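Local coordinates for protein RTX-adhesin (Marinomonas primoryensis, PDB 5IRB) that is a calcium-binding piece of a giant adhesin that binds its Antarctic bacterium to diatoms and ice, at residues L6-D11 against A84-T89; S19-A24 against E102-K107; V49-T54 against G71-A76; S110-R115 against N196-T201. One frame throughout, in Å; residues are numbered along the deposited sequence.

Contact 1: residues L6-D11 against A84-T89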
# COMPACT_ATOMS: atom_id res chain seq x y z
N LEU A 6 47.45 22.67 -38.87
CA LEU A 6 47.00 21.29 -38.97
C LEU A 6 45.48 21.20 -38.92
O LEU A 6 44.85 21.91 -38.14
CB LEU A 6 47.62 20.44 -37.86
CG LEU A 6 49.15 20.40 -37.88
CD1 LEU A 6 49.71 19.87 -36.58
CD2 LEU A 6 49.63 19.60 -39.08
N LEU A 7 44.90 20.38 -39.79
CA LEU A 7 43.45 20.17 -39.81
C LEU A 7 43.10 18.89 -39.02
O LEU A 7 43.43 17.77 -39.45
CB LEU A 7 42.93 20.13 -41.24
CG LEU A 7 43.34 21.42 -41.99
CD1 LEU A 7 42.83 21.47 -43.42
CD2 LEU A 7 42.95 22.71 -41.22
N ILE A 8 42.48 19.06 -37.86
CA ILE A 8 42.06 17.92 -37.02
C ILE A 8 40.59 17.94 -36.61
O ILE A 8 39.90 18.96 -36.70
CB ILE A 8 42.90 17.86 -35.74
CG1 ILE A 8 42.88 19.24 -35.07
CG2 ILE A 8 44.33 17.45 -36.05
CD1 ILE A 8 43.44 19.25 -33.69
N ASN A 9 40.13 16.78 -36.15
CA ASN A 9 38.76 16.59 -35.70
C ASN A 9 38.78 16.00 -34.28
O ASN A 9 39.53 15.07 -34.01
CB ASN A 9 38.00 15.68 -36.67
CG ASN A 9 36.49 15.71 -36.44
OD1 ASN A 9 35.80 16.60 -36.94
ND2 ASN A 9 35.98 14.74 -35.69
N LEU A 10 37.92 16.51 -33.41
CA LEU A 10 37.90 16.09 -32.01
C LEU A 10 36.57 15.42 -31.69
O LEU A 10 35.51 16.00 -31.90
CB LEU A 10 38.09 17.28 -31.08
CG LEU A 10 37.99 17.06 -29.56
CD1 LEU A 10 39.05 16.10 -29.07
CD2 LEU A 10 38.07 18.38 -28.80
N ASP A 11 36.62 14.18 -31.21
CA ASP A 11 35.42 13.46 -30.81
C ASP A 11 35.48 13.08 -29.36
O ASP A 11 36.54 12.73 -28.84
CB ASP A 11 35.20 12.19 -31.63
CG ASP A 11 34.60 12.47 -32.99
OD1 ASP A 11 33.38 12.76 -33.05
OD2 ASP A 11 35.32 12.36 -34.00
N ALA A 84 34.44 20.84 -25.35
CA ALA A 84 35.81 20.36 -25.46
C ALA A 84 36.57 21.09 -26.55
O ALA A 84 36.00 21.47 -27.57
CB ALA A 84 35.81 18.87 -25.73
N SER A 85 37.85 21.28 -26.32
CA SER A 85 38.72 21.73 -27.40
C SER A 85 40.10 21.07 -27.33
O SER A 85 40.49 20.52 -26.28
CB SER A 85 38.84 23.26 -27.38
OG SER A 85 39.49 23.70 -26.20
N VAL A 86 40.81 21.07 -28.46
CA VAL A 86 42.12 20.45 -28.50
C VAL A 86 43.11 21.33 -29.30
O VAL A 86 42.72 21.98 -30.27
CB VAL A 86 42.04 19.02 -29.10
CG1 VAL A 86 41.55 19.05 -30.53
CG2 VAL A 86 43.39 18.28 -28.97
N VAL A 87 44.35 21.39 -28.85
CA VAL A 87 45.45 21.85 -29.69
C VAL A 87 46.49 20.73 -29.81
O VAL A 87 46.80 20.07 -28.81
CB VAL A 87 46.09 23.14 -29.15
CG1 VAL A 87 46.52 22.95 -27.71
CG2 VAL A 87 47.26 23.56 -30.02
N VAL A 88 46.96 20.47 -31.03
CA VAL A 88 47.95 19.44 -31.28
C VAL A 88 49.20 20.04 -31.96
O VAL A 88 49.11 21.10 -32.59
CB VAL A 88 47.42 18.31 -32.17
CG1 VAL A 88 46.14 17.71 -31.62
CG2 VAL A 88 47.23 18.80 -33.61
N THR A 89 50.33 19.35 -31.85
CA THR A 89 51.60 19.80 -32.44
C THR A 89 52.24 18.63 -33.14
O THR A 89 52.13 17.51 -32.66
CB THR A 89 52.57 20.34 -31.37
OG1 THR A 89 51.92 21.35 -30.61
CG2 THR A 89 53.83 20.91 -32.04
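Ile-8 drives its CD1 methyl into the notch between Val-86 and Val-88, lying 3.7 Å from Val-86 CG1 and the same distance from Val-88 CG1. Its CG1 stands between the backbone N and the carbonyl carbon (chi1 51°), and the chain then reaches tip to tip toward Val-88. Beyond it, Leu-10 meets the same Val-86 methyl from another side. There CB lies 3.9 Å from Val-86 CG1, while the CD2 branch runs past the valine onto the backbone, 3.7 Å from Ser-85 C. The same CD2 also meets Ala-84 CB at 3.8 Å. Toward the N-terminal end, Leu-6 meets Val-88 more loosely, CD1 standing 4.0 Å from Val-88 CG2.

Every one of these contacts is between carbon atoms. The strand axes approach no closer than 7.8 Å, a sheet-to-sheet spacing too wide for backbone pairing, and run 142° apart. Leu-6, Ile-8 and Leu-10 point inward, whereas Leu-7, Asn-9 and Asp-11 point away, the alternation expected of an extended chain with one face in a core. Backbone bonds to strand 29-38 hold the segment at Asn-9 and Asp-11. Val-36 of that strand packs on Leu-10, Val-86 and Val-88, and Ala-98 of strand 95-106 touches Ile-8 and Val-86. The contact thus closes one part of the beta-sandwich core, with strand 8-12 facing strand 81-89 of the opposite sheet.

Contact 2: residues S19-A24 against E102-K107; sequences SVINAA and ESFIVK. With CA (calcium ion), chain C.
Ile-105 O is gripped twice by the neighbouring strand, receiving the N-H of Ile-21 at 2.7 Å from Ile-21 N and, more weakly, the CA-H of Val-20. That hydrogen bond from Ile-21 is nearly straight, at 173°, and comes almost head-on to the carbonyl. Ile-105 N in turn donates to Ser-19 O over 2.8 Å, and Lys-107 N donates to Ile-21 O over 2.9 Å. This alternation is the signature of parallel pairing, Val-20 with Ile-105 and Ile-21 with Val-106.

Ahead of the paired residues, one water accepts from Ser-19 OG and donates to Glu-102 OE2 and Ser-103 O, linking the two segments. On the face that carries Ile-21 and Val-106, Ile-21 CG1 stands 3.9 Å from Phe-104 CD2, approaching the ring obliquely. The calcium ion binds Val-20 O at 2.4 Å; Thr-16, Asp-18 and Glu-25 also coordinate it. Because Val-20 O and the N-H of Ile-21 belong to one peptide group, the metal probably polarises that donor.

Asn-22 follows as the N-cap of a short helix. Its CG lies between the backbone N and the carbonyl carbon (chi1 69°), and OD1 takes the N-H of Glu-25, tying the cap to a calcium ligand. A calcium-binding segment that takes in a short parallel edge strand and the start of a capped helix, close to the junction between two domains, fits the calcium-rich beta-sandwich modules of this RTX adhesin.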
# COMPACT_ATOMS: atom_id res chain seq x y z
N SER A 19 25.80 7.24 -22.13
CA SER A 19 25.36 8.64 -22.22
C SER A 19 24.47 9.08 -21.04
O SER A 19 23.86 10.15 -21.09
CB SER A 19 24.61 8.89 -23.53
OG SER A 19 25.47 8.80 -24.65
N VAL A 20 24.42 8.27 -19.97
CA VAL A 20 23.57 8.55 -18.81
C VAL A 20 24.39 8.59 -17.52
O VAL A 20 25.13 7.66 -17.20
CB VAL A 20 22.44 7.49 -18.65
CG1 VAL A 20 21.65 7.72 -17.36
CG2 VAL A 20 21.52 7.49 -19.88
N ILE A 21 24.21 9.67 -16.78
CA ILE A 21 24.81 9.81 -15.47
C ILE A 21 23.77 9.52 -14.36
O ILE A 21 22.77 10.23 -14.24
CB ILE A 21 25.37 11.21 -15.25
CG1 ILE A 21 26.52 11.49 -16.24
CG2 ILE A 21 25.88 11.36 -13.82
CD1 ILE A 21 27.73 10.61 -16.01
N ASN A 22 24.00 8.46 -13.59
CA ASN A 22 23.09 8.08 -12.52
C ASN A 22 23.64 8.56 -11.19
O ASN A 22 24.69 9.22 -11.15
CB ASN A 22 22.82 6.56 -12.51
CG ASN A 22 24.04 5.72 -12.10
OD1 ASN A 22 25.02 6.22 -11.58
ND2 ASN A 22 23.94 4.42 -12.34
N ALA A 23 22.93 8.24 -10.10
CA ALA A 23 23.29 8.69 -8.76
C ALA A 23 24.68 8.24 -8.35
O ALA A 23 25.44 8.99 -7.75
CB ALA A 23 22.25 8.15 -7.71
N ALA A 24 24.98 6.97 -8.60
CA ALA A 24 26.26 6.42 -8.19
C ALA A 24 27.41 7.06 -8.99
O ALA A 24 28.46 7.40 -8.44
CB ALA A 24 26.27 4.91 -8.33
N GLU A 102 29.65 17.28 -26.37
CA GLU A 102 29.03 16.01 -26.08
C GLU A 102 27.89 16.24 -25.08
O GLU A 102 28.11 16.68 -23.95
CB GLU A 102 30.05 15.02 -25.50
CG GLU A 102 29.53 13.59 -25.36
CD GLU A 102 29.14 12.99 -26.69
OE1 GLU A 102 29.66 13.45 -27.72
OE2 GLU A 102 28.31 12.05 -26.70
N SER A 103 26.68 15.96 -25.52
CA SER A 103 25.53 16.00 -24.64
C SER A 103 25.34 14.67 -23.93
O SER A 103 25.82 13.62 -24.37
CB SER A 103 24.27 16.37 -25.41
OG SER A 103 23.86 15.31 -26.25
N PHE A 104 24.68 14.73 -22.78
CA PHE A 104 24.45 13.53 -21.99
C PHE A 104 23.18 13.73 -21.19
O PHE A 104 22.62 14.83 -21.17
CB PHE A 104 25.65 13.21 -21.10
CG PHE A 104 26.00 14.30 -20.15
CD1 PHE A 104 26.78 15.38 -20.57
CD2 PHE A 104 25.56 14.27 -18.84
CE1 PHE A 104 27.10 16.39 -19.70
CE2 PHE A 104 25.88 15.28 -17.97
CZ PHE A 104 26.65 16.35 -18.40
N ILE A 105 22.71 12.65 -20.58
CA ILE A 105 21.51 12.67 -19.73
C ILE A 105 21.87 12.47 -18.26
O ILE A 105 22.66 11.60 -17.92
CB ILE A 105 20.54 11.58 -20.18
CG1 ILE A 105 20.14 11.83 -21.64
CG2 ILE A 105 19.33 11.47 -19.21
CD1 ILE A 105 19.39 10.68 -22.27
N VAL A 106 21.26 13.28 -17.39
CA VAL A 106 21.39 13.08 -15.95
C VAL A 106 20.06 12.56 -15.38
O VAL A 106 19.03 13.20 -15.51
CB VAL A 106 21.79 14.37 -15.22
CG1 VAL A 106 21.91 14.12 -13.73
CG2 VAL A 106 23.13 14.88 -15.77
N LYS A 107 20.14 11.39 -14.75
CA LYS A 107 19.02 10.67 -14.13
C LYS A 107 19.50 10.05 -12.84
O LYS A 107 19.96 8.91 -12.83
CB LYS A 107 18.50 9.59 -15.08
CG LYS A 107 17.21 8.88 -14.63
CD LYS A 107 16.01 9.81 -14.51
CE LYS A 107 14.77 9.02 -14.05
NZ LYS A 107 14.46 7.91 -15.01
CA CA C . 26.14 5.51 -17.00
O HOH W 1 27.12 11.23 -24.26
O HOH W 2 23.68 4.62 -16.02
O HOH W 3 25.24 3.11 -15.71
O HOH W 4 27.35 3.49 -17.80

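Contact 3: residues V49-T54 against G71-A76; sequences VINGVT and GSDLSA
Asp-73 is the first residue of helix 71-76 to engage the hairpin turn, and it does so with both its carboxylate and its backbone carbonyl. OD1 accepts from Asn-51 ND2 at 3.0 Å, with the N-H only slightly bent from straight at 172°. The donor meets the anti side of the carboxylate, 23° out of its plane, whereas OD1 itself lies close to the amide plane of Asn-51. OD2 is taken by Tyr-55 OH, so the two oxygens are fixed by different partners and the rotation of the group is set. Val-53 packs across the carboxylate at about a right angle, its CG2 lying 3.6 Å from Asp-73 OD2. The carbonyl of Asp-73 presses on the turn from the helix side: its O is 3.2 Å from Asn-51 CB and 3.3 Å from Ile-50 CG2.

Leu-74 starts out away from the hairpin, yet its CD2 swings back to within 4.0 Å of Ile-50 CG2. About one turn further along the helix from Asp-73, Ala-76 sets its CB against the amide of Asn-51, 3.6 Å from ND2. That amide reaches both residues because CG is anti to the backbone N (chi1 -173°).

Ile-50 to Val-53 form a type I' turn, closed by the mutual backbone bonds of Ile-50 and Val-53, with Asn-51 and Gly-52 both at positive phi. Asn-51 N also bonds to Asp-77, a ligand of a neighbouring calcium ion. The result is a beta-hairpin with a two-residue type I' Asn-Gly loop, held by a short helix that leads directly into a calcium-binding loop.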
# COMPACT_ATOMS: atom_id res chain seq x y z
N VAL A 49 35.42 21.52 -20.52
CA VAL A 49 34.79 22.37 -19.51
C VAL A 49 33.45 21.78 -19.12
O VAL A 49 32.63 21.46 -19.98
CB VAL A 49 34.61 23.83 -19.98
CG1 VAL A 49 33.91 24.66 -18.89
CG2 VAL A 49 35.97 24.44 -20.35
N ILE A 50 33.22 21.66 -17.82
CA ILE A 50 32.01 21.05 -17.30
C ILE A 50 31.66 21.76 -16.01
O ILE A 50 32.47 21.83 -15.08
CB ILE A 50 32.17 19.54 -17.00
CG1 ILE A 50 32.68 18.77 -18.23
CG2 ILE A 50 30.86 18.95 -16.52
CD1 ILE A 50 33.48 17.54 -17.86
N ASN A 51 30.44 22.29 -15.97
CA ASN A 51 29.94 23.02 -14.80
C ASN A 51 30.90 24.16 -14.44
O ASN A 51 31.17 24.41 -13.26
CB ASN A 51 29.73 22.03 -13.64
CG ASN A 51 29.05 22.67 -12.41
OD1 ASN A 51 28.16 23.50 -12.55
ND2 ASN A 51 29.48 22.27 -11.22
N GLY A 52 31.43 24.84 -15.46
CA GLY A 52 32.46 25.85 -15.30
C GLY A 52 33.84 25.39 -14.86
O GLY A 52 34.75 26.19 -14.60
N VAL A 53 34.04 24.08 -14.81
CA VAL A 53 35.30 23.55 -14.30
C VAL A 53 36.08 22.98 -15.48
O VAL A 53 35.53 22.23 -16.29
CB VAL A 53 35.10 22.45 -13.24
CG1 VAL A 53 36.44 21.92 -12.76
CG2 VAL A 53 34.28 22.98 -12.05
N THR A 54 37.36 23.33 -15.57
CA THR A 54 38.24 22.87 -16.64
C THR A 54 38.97 21.60 -16.26
O THR A 54 39.52 21.49 -15.16
CB THR A 54 39.27 23.95 -17.01
OG1 THR A 54 38.58 25.13 -17.43
CG2 THR A 54 40.19 23.47 -18.15
N GLY A 71 32.00 13.50 -11.09
CA GLY A 71 30.60 13.23 -11.38
C GLY A 71 29.69 14.39 -11.01
O GLY A 71 28.73 14.67 -11.72
N SER A 72 30.04 15.11 -9.95
CA SER A 72 29.22 16.21 -9.45
C SER A 72 29.16 17.35 -10.45
O SER A 72 28.12 17.99 -10.60
CB SER A 72 29.77 16.74 -8.11
OG SER A 72 31.02 17.39 -8.27
N ASP A 73 30.27 17.58 -11.17
CA ASP A 73 30.29 18.58 -12.22
C ASP A 73 29.43 18.16 -13.40
O ASP A 73 28.72 18.98 -13.97
CB ASP A 73 31.73 18.87 -12.66
CG ASP A 73 32.48 19.66 -11.62
OD1 ASP A 73 31.82 20.45 -10.90
OD2 ASP A 73 33.71 19.50 -11.49
N LEU A 74 29.46 16.88 -13.76
CA LEU A 74 28.59 16.39 -14.82
C LEU A 74 27.12 16.52 -14.39
O LEU A 74 26.27 17.03 -15.13
CB LEU A 74 28.93 14.94 -15.17
CG LEU A 74 30.23 14.64 -15.92
CD1 LEU A 74 30.60 13.16 -15.85
CD2 LEU A 74 30.06 15.09 -17.37
N SER A 75 26.83 16.13 -13.15
CA SER A 75 25.46 16.17 -12.67
C SER A 75 24.93 17.61 -12.59
O SER A 75 23.78 17.88 -12.96
CB SER A 75 25.37 15.50 -11.30
OG SER A 75 24.07 15.62 -10.77
N ALA A 76 25.79 18.54 -12.19
CA ALA A 76 25.43 19.95 -12.05
C ALA A 76 25.46 20.74 -13.36
O ALA A 76 24.89 21.84 -13.41
CB ALA A 76 26.34 20.62 -11.04

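Contact 4: residues S110-R115 against N196-T201; sequences SRATIR and NPYAGT
Tyr-198 sets its ring obliquely against Ala-112 CB and Ser-110 CB. Ala-112 CB lies 3.5 Å from CD1, whereas Ser-110 CB is more distant, 4.2 Å from CD2. The ring gets there because CG sits between the backbone N and the carbonyl carbon (chi1 55°). Its far end is held by a hydrogen bond from Tyr-198 OH to Asp-148, while Ser-110 OG is tied to Asp-192, so Tyr-198 and Ser-110 are both tied from outside the contact.

A CB at Gly-200 would point toward the other strand and clash with Ala-112 O, 2.3 Å away; without one, that carbonyl approaches to 3.4 Å from Gly-200 CA in a CA-H···O contact. Ile-114 continues the inward-facing row, laying its CG2 on the backbone 3.5 Å from Thr-201 C; Val-140, Val-186 and Val-188 pack round it.

The backbones run roughly parallel, 27° apart, and their axes come within 5.2 Å, yet water takes the place of direct pairing. One molecule accepts from Ala-112 N at 2.9 Å and donates to Ala-199 O. Two others bridge likewise, from Ser-110 N to Pro-197 O and, with a longer second link, from Ile-114 N to Thr-201 O. Strand 112-116, outermost in its sheet and bonded to strand 133-142, thus runs beside strand 197-208 of the other sheet, a water-bridged seam in a beta-sandwich consistent with an immunoglobulin-like fold.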
# COMPACT_ATOMS: atom_id res chain seq x y z
N SER A 110 14.44 8.43 -9.17
CA SER A 110 13.14 8.15 -9.76
C SER A 110 12.13 8.16 -8.63
O SER A 110 12.50 8.11 -7.46
CB SER A 110 13.12 6.83 -10.52
OG SER A 110 13.74 6.97 -11.79
N ARG A 111 10.85 8.26 -8.98
CA ARG A 111 9.82 8.36 -7.94
C ARG A 111 8.89 7.18 -8.05
O ARG A 111 8.46 6.80 -9.15
CB ARG A 111 9.02 9.65 -8.06
CG ARG A 111 9.86 10.91 -7.89
CD ARG A 111 9.14 12.12 -8.51
NE ARG A 111 8.02 12.46 -7.64
CZ ARG A 111 6.84 12.93 -8.04
NH1 ARG A 111 6.60 13.17 -9.33
NH2 ARG A 111 5.91 13.19 -7.13
N ALA A 112 8.58 6.60 -6.90
CA ALA A 112 7.68 5.45 -6.83
C ALA A 112 6.59 5.75 -5.81
O ALA A 112 6.86 6.27 -4.73
CB ALA A 112 8.44 4.21 -6.43
N THR A 113 5.35 5.42 -6.16
CA THR A 113 4.26 5.59 -5.22
C THR A 113 3.63 4.23 -4.92
O THR A 113 3.78 3.28 -5.67
CB THR A 113 3.17 6.54 -5.75
OG1 THR A 113 2.61 6.02 -6.96
CG2 THR A 113 3.74 7.96 -6.00
N ILE A 114 2.84 4.18 -3.84
CA ILE A 114 2.09 2.96 -3.49
C ILE A 114 0.83 3.39 -2.74
O ILE A 114 0.85 4.35 -1.97
CB ILE A 114 2.95 1.98 -2.65
CG1 ILE A 114 2.18 0.68 -2.34
CG2 ILE A 114 3.48 2.65 -1.40
CD1 ILE A 114 3.07 -0.46 -1.87
N ARG A 115 -0.29 2.75 -3.05
CA ARG A 115 -1.49 2.90 -2.23
C ARG A 115 -1.97 1.51 -1.76
O ARG A 115 -1.72 0.49 -2.41
CB ARG A 115 -2.60 3.64 -3.00
CG ARG A 115 -3.15 2.86 -4.18
CD ARG A 115 -4.08 3.68 -5.06
NE ARG A 115 -5.00 2.83 -5.82
CZ ARG A 115 -5.08 2.78 -7.16
NH1 ARG A 115 -5.97 1.97 -7.73
NH2 ARG A 115 -4.29 3.53 -7.92
N ASN A 196 19.17 3.42 -10.49
CA ASN A 196 19.00 4.05 -9.20
C ASN A 196 17.98 3.26 -8.41
O ASN A 196 16.89 2.96 -8.92
CB ASN A 196 18.54 5.49 -9.34
CG ASN A 196 19.49 6.33 -10.16
OD1 ASN A 196 20.70 6.40 -9.88
ND2 ASN A 196 18.95 6.97 -11.20
N PRO A 197 18.30 2.95 -7.15
CA PRO A 197 17.25 2.30 -6.37
C PRO A 197 16.21 3.32 -6.02
O PRO A 197 16.51 4.51 -5.95
CB PRO A 197 17.99 1.80 -5.13
CG PRO A 197 19.21 2.65 -5.03
CD PRO A 197 19.58 3.04 -6.43
N TYR A 198 14.97 2.88 -5.82
CA TYR A 198 13.93 3.77 -5.34
C TYR A 198 13.07 3.03 -4.35
O TYR A 198 13.09 1.80 -4.27
CB TYR A 198 13.09 4.30 -6.49
CG TYR A 198 12.47 3.23 -7.38
CD1 TYR A 198 11.44 2.40 -6.91
CD2 TYR A 198 12.92 3.06 -8.68
CE1 TYR A 198 10.88 1.42 -7.74
CE2 TYR A 198 12.37 2.10 -9.51
CZ TYR A 198 11.35 1.28 -9.05
OH TYR A 198 10.84 0.33 -9.92
N ALA A 199 12.30 3.79 -3.59
CA ALA A 199 11.41 3.24 -2.60
C ALA A 199 10.21 4.18 -2.50
O ALA A 199 10.38 5.39 -2.54
CB ALA A 199 12.12 3.09 -1.27
N GLY A 200 9.01 3.61 -2.46
CA GLY A 200 7.83 4.38 -2.12
C GLY A 200 7.16 3.72 -0.93
O GLY A 200 7.25 2.51 -0.76
N THR A 201 6.50 4.51 -0.10
CA THR A 201 5.81 3.97 1.08
C THR A 201 4.50 4.70 1.31
O THR A 201 4.31 5.84 0.87
CB THR A 201 6.63 4.14 2.37
OG1 THR A 201 6.58 5.52 2.76
CG2 THR A 201 8.08 3.70 2.20
O HOH W 5 15.48 7.16 -6.87
O HOH W 6 9.89 7.40 -4.48
O HOH W 7 3.42 6.52 -2.22

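How the contacts relate
Contact 1 is the most deeply buried and wholly apolar, bridging the two sheets of the first domain of this chain. Contacts 2 and 3 are partly buried and lie at that domain's other end, where polar bonding and nearby calcium accompany smaller apolar patches. They meet directly, Phe-104, Ile-21 and Val-106 packing on Leu-74. All three reach the same mixed sheet, contact 1 through strand 81-89, contact 2 through 95-106 and contact 3 through 43-50. Contact 4 belongs to the chain's next domain and swaps direct pairing for water. Asn-196 joins it to contact 2, probably hydrogen-bonding Lys-107 O and Ala-23 N, and so crosses the domain junction.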